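PDB 3DTZ: putative Chlorite dismutase TA0507 from Thermoplasma acidophilum, which is of unknown function but belongs to the chlorite dismutase family and may, like its relatives, bind heme and act as an oxidoreductase. Local coordinates for residues D48-S53 / Q99-P104; F81-R86 / I92-R97; E56-N61 / I65-Y70; Y139-P144 / A204-V209. All coordinates share one frame; numbering follows the deposited sequence.

Contact 1: D48-S53 / Q99-P104; sequences DRMMRS and QASMRP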
# COMPACT_ATOMS: atom_id res chain seq x y z
N ASP D 48 -13.88 16.40 -24.19
CA ASP D 48 -14.17 17.82 -24.12
C ASP D 48 -15.64 18.06 -23.80
O ASP D 48 -16.00 18.87 -22.93
CB ASP D 48 -13.78 18.48 -25.45
CG ASP D 48 -14.17 19.94 -25.52
OD1 ASP D 48 -13.63 20.76 -24.75
OD2 ASP D 48 -15.00 20.25 -26.40
N ARG D 49 -16.50 17.32 -24.50
CA ARG D 49 -17.94 17.46 -24.29
C ARG D 49 -18.28 17.04 -22.86
O ARG D 49 -19.12 17.66 -22.19
CB ARG D 49 -18.73 16.65 -25.33
CG ARG D 49 -18.65 17.17 -26.73
CD ARG D 49 -19.68 16.45 -27.65
NE ARG D 49 -19.46 15.00 -27.66
CZ ARG D 49 -18.75 14.34 -28.58
NH1 ARG D 49 -18.18 14.99 -29.60
NH2 ARG D 49 -18.61 13.02 -28.48
N MSE D 50 -17.63 15.99 -22.38
CA MSE D 50 -17.92 15.54 -21.02
C MSE D 50 -17.51 16.54 -19.92
O MSE D 50 -18.23 16.72 -18.95
CB MSE D 50 -17.29 14.18 -20.78
CG MSE D 50 -17.62 13.65 -19.40
SE MSE D 50 -16.08 13.77 -18.29
CE MSE D 50 -15.31 12.25 -19.04
N MSE D 51 -16.34 17.14 -20.04
CA MSE D 51 -15.87 18.15 -19.07
C MSE D 51 -16.73 19.42 -19.10
O MSE D 51 -17.07 19.98 -18.05
CB MSE D 51 -14.43 18.52 -19.33
CG MSE D 51 -13.46 17.39 -19.13
SE MSE D 51 -13.23 17.12 -17.18
CE MSE D 51 -12.02 15.65 -17.33
N ARG D 52 -17.08 19.86 -20.30
CA ARG D 52 -18.00 20.99 -20.42
C ARG D 52 -19.33 20.67 -19.72
O ARG D 52 -19.87 21.50 -19.01
CB ARG D 52 -18.18 21.39 -21.89
CG ARG D 52 -16.99 22.18 -22.43
CD ARG D 52 -17.23 22.74 -23.84
NE ARG D 52 -17.10 21.69 -24.86
CZ ARG D 52 -18.06 21.30 -25.70
NH1 ARG D 52 -19.27 21.87 -25.70
NH2 ARG D 52 -17.79 20.33 -26.57
N SER D 53 -19.85 19.46 -19.92
CA SER D 53 -21.09 19.06 -19.28
C SER D 53 -21.02 19.02 -17.74
O SER D 53 -21.96 19.46 -17.07
CB SER D 53 -21.61 17.74 -19.84
OG SER D 53 -22.87 17.44 -19.26
N GLN D 99 -18.24 11.05 -10.78
CA GLN D 99 -17.88 9.63 -10.91
C GLN D 99 -18.50 8.93 -12.13
O GLN D 99 -17.81 8.17 -12.82
CB GLN D 99 -18.18 8.87 -9.61
CG GLN D 99 -17.62 7.46 -9.59
CD GLN D 99 -16.50 7.30 -8.58
OE1 GLN D 99 -15.48 8.04 -8.62
NE2 GLN D 99 -16.70 6.35 -7.61
N ALA D 100 -19.79 9.17 -12.40
CA ALA D 100 -20.50 8.51 -13.51
C ALA D 100 -19.87 8.94 -14.83
O ALA D 100 -19.78 8.14 -15.77
CB ALA D 100 -21.97 8.87 -13.50
N SER D 101 -19.44 10.21 -14.89
CA SER D 101 -18.84 10.74 -16.11
C SER D 101 -17.42 10.24 -16.32
O SER D 101 -16.99 10.02 -17.47
CB SER D 101 -18.86 12.27 -16.09
OG SER D 101 -20.17 12.69 -16.48
N MSE D 102 -16.70 10.08 -15.21
CA MSE D 102 -15.29 9.72 -15.27
C MSE D 102 -15.10 8.22 -15.40
O MSE D 102 -14.15 7.81 -16.03
CB MSE D 102 -14.52 10.17 -14.02
CG MSE D 102 -14.37 11.66 -13.78
SE MSE D 102 -13.63 12.65 -15.33
CE MSE D 102 -11.91 11.98 -15.24
N ARG D 103 -15.98 7.39 -14.81
CA ARG D 103 -15.70 5.95 -14.74
C ARG D 103 -15.45 5.19 -16.07
O ARG D 103 -14.62 4.29 -16.08
CB ARG D 103 -16.65 5.20 -13.78
CG ARG D 103 -17.93 4.78 -14.33
CD ARG D 103 -18.58 3.71 -13.43
NE ARG D 103 -18.91 4.22 -12.09
CZ ARG D 103 -20.04 4.87 -11.76
NH1 ARG D 103 -20.97 5.19 -12.68
NH2 ARG D 103 -20.23 5.23 -10.51
N PRO D 104 -16.12 5.57 -17.18
CA PRO D 104 -15.80 4.86 -18.44
C PRO D 104 -14.38 5.08 -18.94
O PRO D 104 -13.88 4.27 -19.73
CB PRO D 104 -16.81 5.45 -19.45
CG PRO D 104 -17.89 6.05 -18.60
CD PRO D 104 -17.18 6.58 -17.40
O HOH W 1 -20.43 14.89 -18.28

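Contact 2: F81-R86 / I92-R97; sequences FWYSSR and ILAKER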
# COMPACT_ATOMS: atom_id res chain seq x y z
N PHE D 81 -10.85 18.14 -9.10
CA PHE D 81 -12.10 18.89 -8.98
C PHE D 81 -12.23 19.39 -7.54
O PHE D 81 -11.96 18.66 -6.60
CB PHE D 81 -13.29 17.93 -9.26
CG PHE D 81 -13.33 17.39 -10.67
CD1 PHE D 81 -13.68 18.24 -11.73
CD2 PHE D 81 -13.01 16.06 -10.94
CE1 PHE D 81 -13.71 17.77 -13.05
CE2 PHE D 81 -13.03 15.58 -12.28
CZ PHE D 81 -13.41 16.44 -13.32
N TRP D 82 -12.69 20.62 -7.38
CA TRP D 82 -12.98 21.16 -6.05
C TRP D 82 -14.36 21.83 -6.10
O TRP D 82 -14.62 22.63 -6.97
CB TRP D 82 -11.91 22.19 -5.68
CG TRP D 82 -12.15 22.97 -4.42
CD1 TRP D 82 -12.75 22.51 -3.25
CD2 TRP D 82 -11.79 24.34 -4.18
NE1 TRP D 82 -12.79 23.54 -2.32
CE2 TRP D 82 -12.19 24.65 -2.85
CE3 TRP D 82 -11.14 25.33 -4.96
CZ2 TRP D 82 -11.96 25.93 -2.27
CZ3 TRP D 82 -10.92 26.60 -4.39
CH2 TRP D 82 -11.36 26.90 -3.06
N TYR D 83 -15.25 21.49 -5.17
CA TYR D 83 -16.57 22.17 -5.13
C TYR D 83 -17.09 22.22 -3.70
O TYR D 83 -16.65 21.40 -2.85
CB TYR D 83 -17.61 21.46 -6.03
CG TYR D 83 -17.73 19.99 -5.79
CD1 TYR D 83 -18.62 19.48 -4.83
CD2 TYR D 83 -16.91 19.09 -6.48
CE1 TYR D 83 -18.70 18.08 -4.61
CE2 TYR D 83 -16.99 17.73 -6.27
CZ TYR D 83 -17.88 17.24 -5.34
OH TYR D 83 -17.90 15.88 -5.14
N SER D 84 -18.04 23.12 -3.46
CA SER D 84 -18.55 23.39 -2.10
C SER D 84 -20.06 23.66 -2.13
O SER D 84 -20.56 24.19 -3.11
CB SER D 84 -17.83 24.59 -1.48
OG SER D 84 -16.43 24.56 -1.74
N SER D 85 -20.75 23.33 -1.04
CA SER D 85 -22.20 23.56 -0.91
C SER D 85 -22.61 23.42 0.55
O SER D 85 -22.00 22.64 1.27
CB SER D 85 -23.01 22.51 -1.69
OG SER D 85 -24.43 22.75 -1.58
N ARG D 86 -23.63 24.15 0.98
CA ARG D 86 -24.21 23.94 2.30
C ARG D 86 -25.09 22.70 2.32
O ARG D 86 -25.45 22.22 3.40
CB ARG D 86 -25.01 25.17 2.77
CG ARG D 86 -24.12 26.35 3.11
CD ARG D 86 -24.86 27.47 3.82
NE ARG D 86 -23.89 28.46 4.29
CZ ARG D 86 -23.47 29.52 3.60
NH1 ARG D 86 -23.96 29.78 2.38
NH2 ARG D 86 -22.57 30.34 4.13
N ILE D 92 -23.40 14.69 -2.31
CA ILE D 92 -23.38 13.29 -2.80
C ILE D 92 -23.78 13.23 -4.29
O ILE D 92 -23.18 12.49 -5.08
CB ILE D 92 -24.21 12.34 -1.89
CG1 ILE D 92 -24.14 10.88 -2.43
CG2 ILE D 92 -25.65 12.78 -1.75
CD1 ILE D 92 -22.74 10.35 -2.43
N LEU D 93 -24.75 14.05 -4.68
CA LEU D 93 -25.15 14.15 -6.11
C LEU D 93 -23.99 14.58 -7.03
O LEU D 93 -23.82 14.04 -8.15
CB LEU D 93 -26.33 15.11 -6.27
CG LEU D 93 -27.67 14.51 -5.84
CD1 LEU D 93 -28.70 15.59 -5.75
CD2 LEU D 93 -28.10 13.39 -6.82
N ALA D 94 -23.20 15.52 -6.54
CA ALA D 94 -22.04 16.03 -7.29
C ALA D 94 -21.00 14.92 -7.43
O ALA D 94 -20.50 14.68 -8.51
CB ALA D 94 -21.44 17.22 -6.58
N LYS D 95 -20.72 14.22 -6.33
CA LYS D 95 -19.72 13.13 -6.38
C LYS D 95 -20.18 12.05 -7.38
O LYS D 95 -19.40 11.58 -8.21
CB LYS D 95 -19.46 12.55 -4.99
CG LYS D 95 -18.48 11.32 -4.98
CD LYS D 95 -19.30 10.01 -5.07
CE LYS D 95 -18.38 8.75 -5.04
NZ LYS D 95 -19.22 7.53 -4.92
N GLU D 96 -21.45 11.71 -7.35
CA GLU D 96 -21.96 10.65 -8.24
C GLU D 96 -21.96 11.09 -9.70
O GLU D 96 -21.69 10.27 -10.58
CB GLU D 96 -23.36 10.25 -7.85
CG GLU D 96 -23.34 9.44 -6.55
CD GLU D 96 -24.71 9.26 -5.95
OE1 GLU D 96 -25.66 10.05 -6.26
OE2 GLU D 96 -24.82 8.32 -5.15
N ARG D 97 -22.24 12.37 -9.92
CA ARG D 97 -22.23 12.94 -11.26
C ARG D 97 -20.82 12.88 -11.88
O ARG D 97 -20.66 12.46 -13.04
CB ARG D 97 -22.69 14.40 -11.19
CG ARG D 97 -22.62 15.17 -12.53
CD ARG D 97 -23.66 14.68 -13.51
NE ARG D 97 -23.67 15.51 -14.74
CZ ARG D 97 -22.76 15.39 -15.70
NH1 ARG D 97 -21.80 14.49 -15.61
NH2 ARG D 97 -22.82 16.16 -16.78

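Contact 3: E56-N61 / I65-Y70; sequences EFFSAN and INFHIY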
# COMPACT_ATOMS: atom_id res chain seq x y z
N GLU D 56 -21.24 22.53 -16.61
CA GLU D 56 -22.63 22.98 -16.74
C GLU D 56 -23.52 22.46 -15.59
O GLU D 56 -24.42 23.18 -15.13
CB GLU D 56 -23.21 22.62 -18.12
CG GLU D 56 -23.67 21.17 -18.32
CD GLU D 56 -24.17 20.85 -19.74
OE1 GLU D 56 -23.66 21.45 -20.72
OE2 GLU D 56 -25.08 20.00 -19.89
N PHE D 57 -23.27 21.23 -15.14
CA PHE D 57 -23.99 20.63 -14.00
C PHE D 57 -23.84 21.51 -12.74
O PHE D 57 -24.83 21.80 -12.05
CB PHE D 57 -23.46 19.21 -13.73
CG PHE D 57 -23.91 18.62 -12.42
CD1 PHE D 57 -25.13 17.89 -12.34
CD2 PHE D 57 -23.12 18.73 -11.28
CE1 PHE D 57 -25.56 17.33 -11.13
CE2 PHE D 57 -23.54 18.16 -10.06
CZ PHE D 57 -24.76 17.45 -9.99
N PHE D 58 -22.60 21.90 -12.46
CA PHE D 58 -22.32 22.75 -11.31
C PHE D 58 -22.88 24.17 -11.49
O PHE D 58 -23.45 24.72 -10.56
CB PHE D 58 -20.80 22.75 -10.98
CG PHE D 58 -20.35 21.46 -10.32
CD1 PHE D 58 -20.51 21.27 -8.96
CD2 PHE D 58 -19.81 20.42 -11.10
CE1 PHE D 58 -20.10 20.06 -8.36
CE2 PHE D 58 -19.42 19.21 -10.53
CZ PHE D 58 -19.56 19.02 -9.15
N SER D 59 -22.77 24.72 -12.69
CA SER D 59 -23.23 26.09 -12.92
C SER D 59 -24.74 26.17 -12.85
O SER D 59 -25.29 27.24 -12.59
CB SER D 59 -22.78 26.60 -14.29
OG SER D 59 -21.37 26.64 -14.34
N ALA D 60 -25.41 25.06 -13.13
CA ALA D 60 -26.87 25.06 -13.22
C ALA D 60 -27.56 25.07 -11.86
O ALA D 60 -28.71 25.48 -11.78
CB ALA D 60 -27.36 23.88 -14.06
N ASN D 61 -26.86 24.64 -10.81
CA ASN D 61 -27.42 24.60 -9.46
C ASN D 61 -26.85 25.68 -8.51
O ASN D 61 -25.66 25.62 -8.13
CB ASN D 61 -27.29 23.19 -8.84
CG ASN D 61 -28.24 22.98 -7.68
OD1 ASN D 61 -28.51 23.90 -6.91
ND2 ASN D 61 -28.79 21.76 -7.56
N ILE D 65 -21.65 26.51 -4.28
CA ILE D 65 -20.98 27.78 -3.99
C ILE D 65 -19.78 28.02 -4.93
O ILE D 65 -19.61 29.14 -5.47
CB ILE D 65 -20.60 27.85 -2.50
CG1 ILE D 65 -21.90 27.81 -1.65
CG2 ILE D 65 -19.70 29.11 -2.22
CD1 ILE D 65 -21.71 27.65 -0.12
N ASN D 66 -18.99 26.97 -5.17
CA ASN D 66 -17.91 27.02 -6.15
C ASN D 66 -17.72 25.66 -6.81
O ASN D 66 -18.18 24.62 -6.29
CB ASN D 66 -16.59 27.60 -5.55
CG ASN D 66 -15.89 26.64 -4.59
OD1 ASN D 66 -16.53 25.80 -3.95
ND2 ASN D 66 -14.57 26.75 -4.50
N PHE D 67 -17.08 25.72 -7.98
CA PHE D 67 -16.64 24.50 -8.68
C PHE D 67 -15.49 24.92 -9.57
O PHE D 67 -15.64 25.80 -10.44
CB PHE D 67 -17.76 23.90 -9.55
CG PHE D 67 -17.26 22.84 -10.47
CD1 PHE D 67 -16.83 21.62 -9.94
CD2 PHE D 67 -17.12 23.08 -11.83
CE1 PHE D 67 -16.32 20.60 -10.78
CE2 PHE D 67 -16.61 22.07 -12.69
CZ PHE D 67 -16.22 20.85 -12.16
N HIS D 68 -14.33 24.32 -9.35
CA HIS D 68 -13.15 24.63 -10.16
C HIS D 68 -12.46 23.32 -10.58
O HIS D 68 -12.46 22.36 -9.83
CB HIS D 68 -12.17 25.52 -9.38
CG HIS D 68 -12.78 26.79 -8.88
ND1 HIS D 68 -13.34 27.72 -9.72
CD2 HIS D 68 -12.90 27.30 -7.63
CE1 HIS D 68 -13.82 28.73 -9.01
NE2 HIS D 68 -13.57 28.49 -7.74
N ILE D 69 -11.84 23.35 -11.76
CA ILE D 69 -11.11 22.19 -12.28
C ILE D 69 -9.62 22.58 -12.33
O ILE D 69 -9.31 23.73 -12.65
CB ILE D 69 -11.61 21.80 -13.71
CG1 ILE D 69 -13.14 21.61 -13.70
CG2 ILE D 69 -10.93 20.48 -14.13
CD1 ILE D 69 -13.78 21.48 -15.07
N TYR D 70 -8.72 21.64 -12.03
CA TYR D 70 -7.27 21.88 -12.08
C TYR D 70 -6.56 20.75 -12.84
O TYR D 70 -6.92 19.58 -12.71
CB TYR D 70 -6.66 21.94 -10.68
CG TYR D 70 -7.28 23.03 -9.86
CD1 TYR D 70 -8.44 22.79 -9.12
CD2 TYR D 70 -6.74 24.31 -9.90
CE1 TYR D 70 -9.05 23.83 -8.39
CE2 TYR D 70 -7.33 25.36 -9.18
CZ TYR D 70 -8.47 25.10 -8.42
OH TYR D 70 -9.05 26.11 -7.71

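Contact 4: Y139-P144 / A204-V209; sequences YFVAYP and AAWSRV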
# COMPACT_ATOMS: atom_id res chain seq x y z
N TYR D 139 -3.18 28.63 -8.94
CA TYR D 139 -2.81 27.32 -8.37
C TYR D 139 -3.65 26.96 -7.15
O TYR D 139 -4.24 27.82 -6.49
CB TYR D 139 -1.33 27.28 -7.96
CG TYR D 139 -0.40 27.65 -9.07
CD1 TYR D 139 -0.06 26.72 -10.06
CD2 TYR D 139 0.13 28.94 -9.15
CE1 TYR D 139 0.80 27.08 -11.12
CE2 TYR D 139 0.99 29.30 -10.16
CZ TYR D 139 1.32 28.38 -11.14
OH TYR D 139 2.17 28.77 -12.15
N PHE D 140 -3.67 25.66 -6.85
CA PHE D 140 -4.48 25.11 -5.77
C PHE D 140 -3.64 24.03 -5.09
O PHE D 140 -2.97 23.24 -5.78
CB PHE D 140 -5.71 24.46 -6.39
CG PHE D 140 -6.68 23.85 -5.41
CD1 PHE D 140 -7.36 24.62 -4.47
CD2 PHE D 140 -6.95 22.50 -5.47
CE1 PHE D 140 -8.28 24.05 -3.57
CE2 PHE D 140 -7.90 21.93 -4.59
CZ PHE D 140 -8.56 22.71 -3.65
N VAL D 141 -3.67 24.01 -3.77
CA VAL D 141 -2.98 22.97 -3.00
C VAL D 141 -4.01 22.40 -2.06
O VAL D 141 -4.71 23.15 -1.40
CB VAL D 141 -1.81 23.53 -2.16
CG1 VAL D 141 -1.23 22.48 -1.18
CG2 VAL D 141 -0.71 24.10 -3.07
N ALA D 142 -4.09 21.07 -1.97
CA ALA D 142 -4.98 20.44 -1.02
C ALA D 142 -4.23 19.28 -0.37
O ALA D 142 -3.52 18.53 -1.05
CB ALA D 142 -6.23 19.91 -1.72
N TYR D 143 -4.37 19.12 0.93
CA TYR D 143 -3.95 17.84 1.49
C TYR D 143 -4.66 17.51 2.78
O TYR D 143 -5.05 18.44 3.52
CB TYR D 143 -2.44 17.80 1.70
CG TYR D 143 -1.90 18.99 2.43
CD1 TYR D 143 -1.56 20.14 1.73
CD2 TYR D 143 -1.67 18.95 3.82
CE1 TYR D 143 -1.05 21.24 2.37
CE2 TYR D 143 -1.15 20.08 4.48
CZ TYR D 143 -0.84 21.21 3.72
OH TYR D 143 -0.32 22.36 4.29
N PRO D 144 -4.78 16.20 3.07
CA PRO D 144 -5.25 15.80 4.39
C PRO D 144 -4.20 16.07 5.44
O PRO D 144 -3.00 16.12 5.12
CB PRO D 144 -5.48 14.28 4.26
CG PRO D 144 -5.02 13.85 2.94
CD PRO D 144 -4.43 15.05 2.21
N ALA D 204 6.60 28.42 -5.86
CA ALA D 204 7.85 28.55 -5.09
C ALA D 204 7.66 29.37 -3.80
O ALA D 204 8.15 28.98 -2.74
CB ALA D 204 8.97 29.15 -5.96
N ALA D 205 6.92 30.47 -3.91
CA ALA D 205 6.62 31.33 -2.76
C ALA D 205 5.84 30.56 -1.68
O ALA D 205 6.15 30.66 -0.50
CB ALA D 205 5.84 32.56 -3.20
N TRP D 206 4.85 29.77 -2.11
CA TRP D 206 4.08 28.96 -1.18
C TRP D 206 4.99 27.94 -0.49
O TRP D 206 4.89 27.75 0.73
CB TRP D 206 2.93 28.25 -1.91
CG TRP D 206 2.41 27.05 -1.16
CD1 TRP D 206 2.57 25.72 -1.52
CD2 TRP D 206 1.65 27.04 0.05
NE1 TRP D 206 1.97 24.91 -0.60
CE2 TRP D 206 1.40 25.68 0.38
CE3 TRP D 206 1.16 28.03 0.90
CZ2 TRP D 206 0.68 25.29 1.52
CZ3 TRP D 206 0.44 27.66 2.03
CH2 TRP D 206 0.20 26.29 2.32
N SER D 207 5.88 27.31 -1.25
CA SER D 207 6.80 26.32 -0.69
C SER D 207 7.70 26.97 0.37
O SER D 207 7.98 26.38 1.43
CB SER D 207 7.66 25.66 -1.79
OG SER D 207 8.45 24.61 -1.25
N ARG D 208 8.13 28.19 0.09
CA ARG D 208 8.99 28.93 1.04
C ARG D 208 8.26 29.26 2.34
O ARG D 208 8.84 29.11 3.43
CB ARG D 208 9.59 30.18 0.42
CG ARG D 208 10.65 29.87 -0.61
CD ARG D 208 11.40 31.12 -1.01
NE ARG D 208 10.55 32.13 -1.62
CZ ARG D 208 10.30 32.19 -2.92
NH1 ARG D 208 10.84 31.30 -3.75
NH2 ARG D 208 9.51 33.15 -3.39
N VAL D 209 7.01 29.69 2.22
CA VAL D 209 6.17 29.93 3.40
C VAL D 209 6.06 28.65 4.22
O VAL D 209 6.23 28.66 5.44
CB VAL D 209 4.72 30.38 3.05
CG1 VAL D 209 3.91 30.46 4.35
CG2 VAL D 209 4.71 31.73 2.33

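Contact 1: D48-S53 / Q99-P104
M50 rests on S101 and M102, and the flat groups of this pairing stand at its margins. The guanidinium of R52 has the carboxylate carbon of D48 at its edge, in plane, while that of R103 lays one face over Q99 O and A100 N. R52 grips D48 side-on, its NE (3.0 Å) and NH2 (2.8 Å) both reaching OD2 from one face of the carboxylate, a salt bridge between residues one helical turn apart. Q99 and R103 bind D78 of a second subunit.

The interface itself illustrates how flexible, unbranched selenomethionine chains fit two helices together. With CG anti to the backbone N (chi1 -177°), the chain of M50 heads for the other helix and then bends twice, so that CG lies 3.8 Å from S101 CB and the methyl CE ends 3.2 Å from S101 O, a close methyl-carbonyl approach. M50 SE also touches M102 SE at 4.0 Å. The chain of M51 crosses that of M102 at about a right angle, its CE 3.9 Å from M102 SE. The polar link is indirect: one water donates to M50 O and is also hydrogen-bonded to S101 OG.

Helix 41-60 thus lies beside helix 88-102. On the sheet side M51 packs on F81 and M102 on V79, both of strand 79-85, and M51 also reaches I239 of helix 236-243.

Contact 2: F81-R86 / I92-R97
Y83 leans its ring on A94, the methyl CB of which comes obliquely to within 3.5 Å of Y83 CE1 and 3.8 Å of Y83 CZ. The hydroxyl travels further along the helix, and Y83 OH lies 3.7 Å from K95 CB. It also comes near the K95 amide, but at an angle too poor for a hydrogen bond, so the junction rests on van der Waals contact. K95 gives only the root of its side chain; bent at chi2, the rest leads off to a second subunit, where NZ donates to S72 O and S77 O.

A second shell holds the tyrosine in place. Its CG sits between the backbone N and the carbonyl carbon (chi1 52°), and the ring is bordered by F58, whose plane is tilted about 40° to it, as well as by M91 and L29. A leucine at Y83 would probably leave A94 CB and the ring of F58 facing a gap, with nothing to extend as far as K95.

Strand 79-85 and helix 88-102 open a beta-alpha-beta crossover completed by strand 106-116, with strand 25-33 lying between the two parallel strands. This is the second half of a ferredoxin-like beta-alpha-beta-beta-alpha-beta unit, the building block of the chlorite dismutase fold.

Contact 3: E56-N61 / I65-Y70
F58 and F67 form an offset stack where helix 41-60 gives way to strand 64-72, the alpha-beta step in the first ferredoxin-like unit of the chain. It is a clear example of how one aromatic pair can seat a helix on the face of a sheet. The rings are all but parallel, with planes at 1° and centroids 3.9 Å apart, although the two side chains approach along directions about at right angles. The slip is mutual: F67 CD1 lies over the centre of the F58 ring, and F58 CD2 over the centre of the F67 ring, each roughly 3.3 Å above the plane it covers.

Different torsions produce this match. F58 has CG anti to its carbonyl carbon (chi1 -75°), whereas F67 sends CG anti to its backbone N (chi1 168°), and the two turns bring the faces together. F57 CD2 sits toward the rim of the opposite face, so F58 is covered on both sides, though only F67 stacks on it. Around it A94 and V98 of helix 88-102 and the rings of Y64 and Y83 complete the packing, while F67 also touches F81 of the neighbouring strand. An alanine in place of F58 is likely to strip F67 of its stacking partner and open a gap beneath helix 41-60.

Contact begins before the rings do, with F58 CB 3.6 Å from F67 CB, and is tight between F58 CE2 and F67 CE1 at 3.4 Å.

Contact 4: Y139-P144 / A204-V209
W206 turns its CG anti to the backbone N (chi1 160°), which carries the indole off helix 203-213 to meet V141 and Y143. On the strand, V141 has CG1 anti to its own N (chi1 171°), leaving CG2 beside that N and directed at the pyrrole part of the indole: CG2 stands 3.7 Å from W206 NE1 and 4.0 Å from W206 CD1, in an oblique approach.

Two residues further on, Y143 comes at the tryptophan from the opposite direction. Its OH lies near the plane of the indole, 4.2 Å from W206 CZ2, so the two aromatic groups meet at their edges, without stacking. V141 CG1 in turn borders the edge of the Y143 ring. Y198 and I200 of strand 194-200 flank W206 as well, placing the contact between a helix and the sheet in the second ferredoxin-like unit.

The chemistry is divided. Toward the strand W206 makes van der Waals contacts and no hydrogen bond, and NE1 touches valine methyls without bonding to them. The hydrogen of that buried NE1 goes to G188 O of a third subunit, whose G188 also packs on V141. One indole therefore serves both the interior of its own chain and the subunit interface, its single polar atom satisfied across the boundary.

How the contacts relate
From the N terminus, contact 1 opens on helix 41-60 and closes a long loop only when helix 88-102 returns beside it. Inside that loop two short closures follow in series: contact 3 folds the end of helix 41-60 onto strand 64-72, and contact 2 folds helix 88-102 onto strand 79-85. These strands are sheet neighbours, and Y83 packs on F58, so the three contacts form one continuous layer of two helices over a sheet. Contact 4 comes later, crossing none of them, and lies across the chain's centre, about 28 Å from contact 1 between centres. F140, packed against W82 and Y70, joins its strand to those of contacts 2 and 3.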